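Side-chain contact in cellulose-binding protein (Saccharophagus degradans, PDB 2YHG), which probably binds polysaccharide and may hydrolyse glycosidic bonds, this piece comprising a nucleoside hydrolase-like domain and a C-terminal beta-strand domain, both with bound calcium: residues A[312-317]-A[331-336]. Numbering follows the deposited sequence.
With CA (calcium ion), chain D.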
loop_
_atom_site.group_PDB
_atom_site.type_symbol
_atom_site.label_atom_id
_atom_site.label_comp_id
_atom_site.label_asym_id
_atom_site.label_seq_id
_atom_site.Cartn_x
_atom_site.Cartn_y
_atom_site.Cartn_z
ATOM N N HIS A 312 -9.382 8.388 -6.102
ATOM C CA HIS A 312 -9.923 8.362 -7.444
ATOM C C HIS A 312 -9.324 9.442 -8.331
ATOM O O HIS A 312 -9.036 9.216 -9.517
ATOM C CB HIS A 312 -11.441 8.504 -7.441
ATOM C CG HIS A 312 -12.130 7.428 -6.673
ATOM N ND1 HIS A 312 -11.635 6.146 -6.553
ATOM C CD2 HIS A 312 -13.267 7.468 -5.942
ATOM C CE1 HIS A 312 -12.441 5.469 -5.751
ATOM N NE2 HIS A 312 -13.460 6.228 -5.398
ATOM N N ASN A 313 -9.104 10.611 -7.757
ATOM C CA ASN A 313 -8.525 11.697 -8.525
ATOM C C ASN A 313 -7.084 11.366 -8.906
ATOM O O ASN A 313 -6.629 11.662 -10.020
ATOM C CB ASN A 313 -8.597 13.016 -7.759
ATOM C CG ASN A 313 -9.996 13.543 -7.650
ATOM O OD1 ASN A 313 -10.989 12.899 -8.038
ATOM N ND2 ASN A 313 -10.090 14.745 -7.084
ATOM N N ASP A 314 -6.354 10.729 -7.985
ATOM C CA ASP A 314 -5.001 10.295 -8.235
ATOM C C ASP A 314 -4.933 9.396 -9.475
ATOM O O ASP A 314 -4.116 9.615 -10.375
ATOM C CB ASP A 314 -4.485 9.583 -6.994
ATOM C CG ASP A 314 -3.082 9.094 -7.120
ATOM O OD1 ASP A 314 -2.180 9.832 -7.585
ATOM O OD2 ASP A 314 -2.835 7.949 -6.724
ATOM N N PHE A 315 -5.745 8.357 -9.521
ATOM C CA PHE A 315 -5.677 7.404 -10.622
ATOM C C PHE A 315 -6.106 8.088 -11.927
ATOM O O PHE A 315 -5.532 7.851 -12.966
ATOM C CB PHE A 315 -6.539 6.204 -10.269
ATOM C CG PHE A 315 -6.443 5.000 -11.204
ATOM C CD1 PHE A 315 -5.373 4.740 -11.997
ATOM C CD2 PHE A 315 -7.447 4.054 -11.165
ATOM C CE1 PHE A 315 -5.312 3.583 -12.759
ATOM C CE2 PHE A 315 -7.380 2.878 -11.898
ATOM C CZ PHE A 315 -6.312 2.645 -12.702
ATOM N N GLN A 316 -7.131 8.920 -11.859
ATOM C CA GLN A 316 -7.573 9.696 -13.035
ATOM C C GLN A 316 -6.413 10.488 -13.623
ATOM O O GLN A 316 -6.171 10.449 -14.842
ATOM C CB GLN A 316 -8.745 10.575 -12.667
ATOM C CG GLN A 316 -9.189 11.481 -13.791
ATOM C CD GLN A 316 -10.261 12.476 -13.427
ATOM O OE1 GLN A 316 -10.958 12.351 -12.425
ATOM N NE2 GLN A 316 -10.411 13.491 -14.274
ATOM N N ALA A 317 -5.705 11.251 -12.790
ATOM C CA ALA A 317 -4.591 12.059 -13.270
ATOM C C ALA A 317 -3.492 11.197 -13.823
ATOM O O ALA A 317 -2.902 11.542 -14.853
ATOM C CB ALA A 317 -4.059 12.944 -12.153
ATOM N N ASN A 331 -2.460 17.168 -14.682
ATOM C CA ASN A 331 -2.230 17.669 -13.342
ATOM C C ASN A 331 -1.263 16.797 -12.562
ATOM O O ASN A 331 -1.240 15.575 -12.727
ATOM C CB ASN A 331 -3.557 17.787 -12.608
ATOM C CG ASN A 331 -3.445 18.576 -11.313
ATOM O OD1 ASN A 331 -2.513 19.364 -11.137
ATOM N ND2 ASN A 331 -4.429 18.423 -10.417
ATOM N N HIS A 332 -0.448 17.449 -11.737
ATOM C CA HIS A 332 0.501 16.784 -10.850
ATOM C C HIS A 332 0.295 17.207 -9.395
ATOM O O HIS A 332 -0.228 18.292 -9.113
ATOM C CB HIS A 332 1.923 17.061 -11.302
ATOM C CG HIS A 332 2.100 16.820 -12.768
ATOM N ND1 HIS A 332 1.771 17.779 -13.695
ATOM C CD2 HIS A 332 2.403 15.704 -13.473
ATOM C CE1 HIS A 332 1.866 17.266 -14.912
ATOM N NE2 HIS A 332 2.264 16.013 -14.809
ATOM N N HIS A 333 0.683 16.347 -8.475
ATOM C CA HIS A 333 0.346 16.524 -7.074
ATOM C C HIS A 333 1.029 17.744 -6.464
ATOM O O HIS A 333 2.197 18.009 -6.749
ATOM C CB HIS A 333 0.670 15.294 -6.273
ATOM C CG HIS A 333 0.128 14.044 -6.874
ATOM N ND1 HIS A 333 0.629 13.478 -8.026
ATOM C CD2 HIS A 333 -0.899 13.268 -6.474
ATOM C CE1 HIS A 333 -0.056 12.376 -8.289
ATOM N NE2 HIS A 333 -1.019 12.248 -7.383
ATOM N N PRO A 334 0.353 18.386 -5.507
ATOM C CA PRO A 334 1.029 19.431 -4.742
ATOM C C PRO A 334 2.076 18.823 -3.814
ATOM O O PRO A 334 2.089 17.610 -3.554
ATOM C CB PRO A 334 -0.103 20.073 -3.962
ATOM C CG PRO A 334 -1.204 19.084 -3.931
ATOM C CD PRO A 334 -1.063 18.223 -5.120
ATOM N N VAL A 335 2.979 19.685 -3.360
ATOM C CA VAL A 335 4.175 19.297 -2.648
ATOM C C VAL A 335 4.155 19.936 -1.245
ATOM O O VAL A 335 4.259 21.162 -1.109
ATOM C CB VAL A 335 5.424 19.727 -3.405
ATOM C CG1 VAL A 335 6.652 19.400 -2.550
ATOM C CG2 VAL A 335 5.475 19.043 -4.782
ATOM N N PRO A 336 3.966 19.131 -0.195
ATOM C CA PRO A 336 3.840 19.736 1.130
ATOM C C PRO A 336 5.179 20.102 1.735
ATOM O O PRO A 336 6.157 19.368 1.609
ATOM C CB PRO A 336 3.233 18.636 2.000
ATOM C CG PRO A 336 2.832 17.614 1.123
ATOM C CD PRO A 336 3.563 17.720 -0.182
HETATM CA CA CA D . -1.215 20.414 -9.413
#
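With chi1 of D314 at -179°, its carboxylate is carried out from helix 308-323 on the extended path, CG lying opposite the backbone N; H333 turns the other way, its CG opposite the carbonyl carbon (chi1 -50°), and the imidazole swings back toward the helix. The two side chains run at about a right angle and meet in one hydrogen bond, from H333 NE2 to D314 OD1, 2.7 Å long and moderately bent. It illustrates how a short polar link can join a helix to a loop that shares little surface with it. D314 approaches the edge of the imidazole, close to the ring plane, whereas NE2 reaches OD1 on its anti side and 28° out of the carboxylate plane, the two planes being strongly twisted against each other. The same OD1 takes a salt bridge from R318 one turn along the helix, so that this oxygen is shared by the imidazole N-H and the guanidinium, while OD2 makes a weak hydrogen bond to a buffer molecule probably from the crystallisation liquor. Three residues on from D314, the methyl CB of A317 packs loosely against the backbone O of N331, 3.9 Å away. N331 faces a different partner: its OD1 binds calcium at 2.4 Å, as does the backbone O of H332, and its ND2 is held by the carbonyl of P424. D366, D368, D370 and D420 complete the protein ligands of the ion. The contact thus joins the helix to the loop entering the C-terminal beta-strand domain, where a histidine-carboxylate hydrogen bond lies beside an aspartate-rich calcium site.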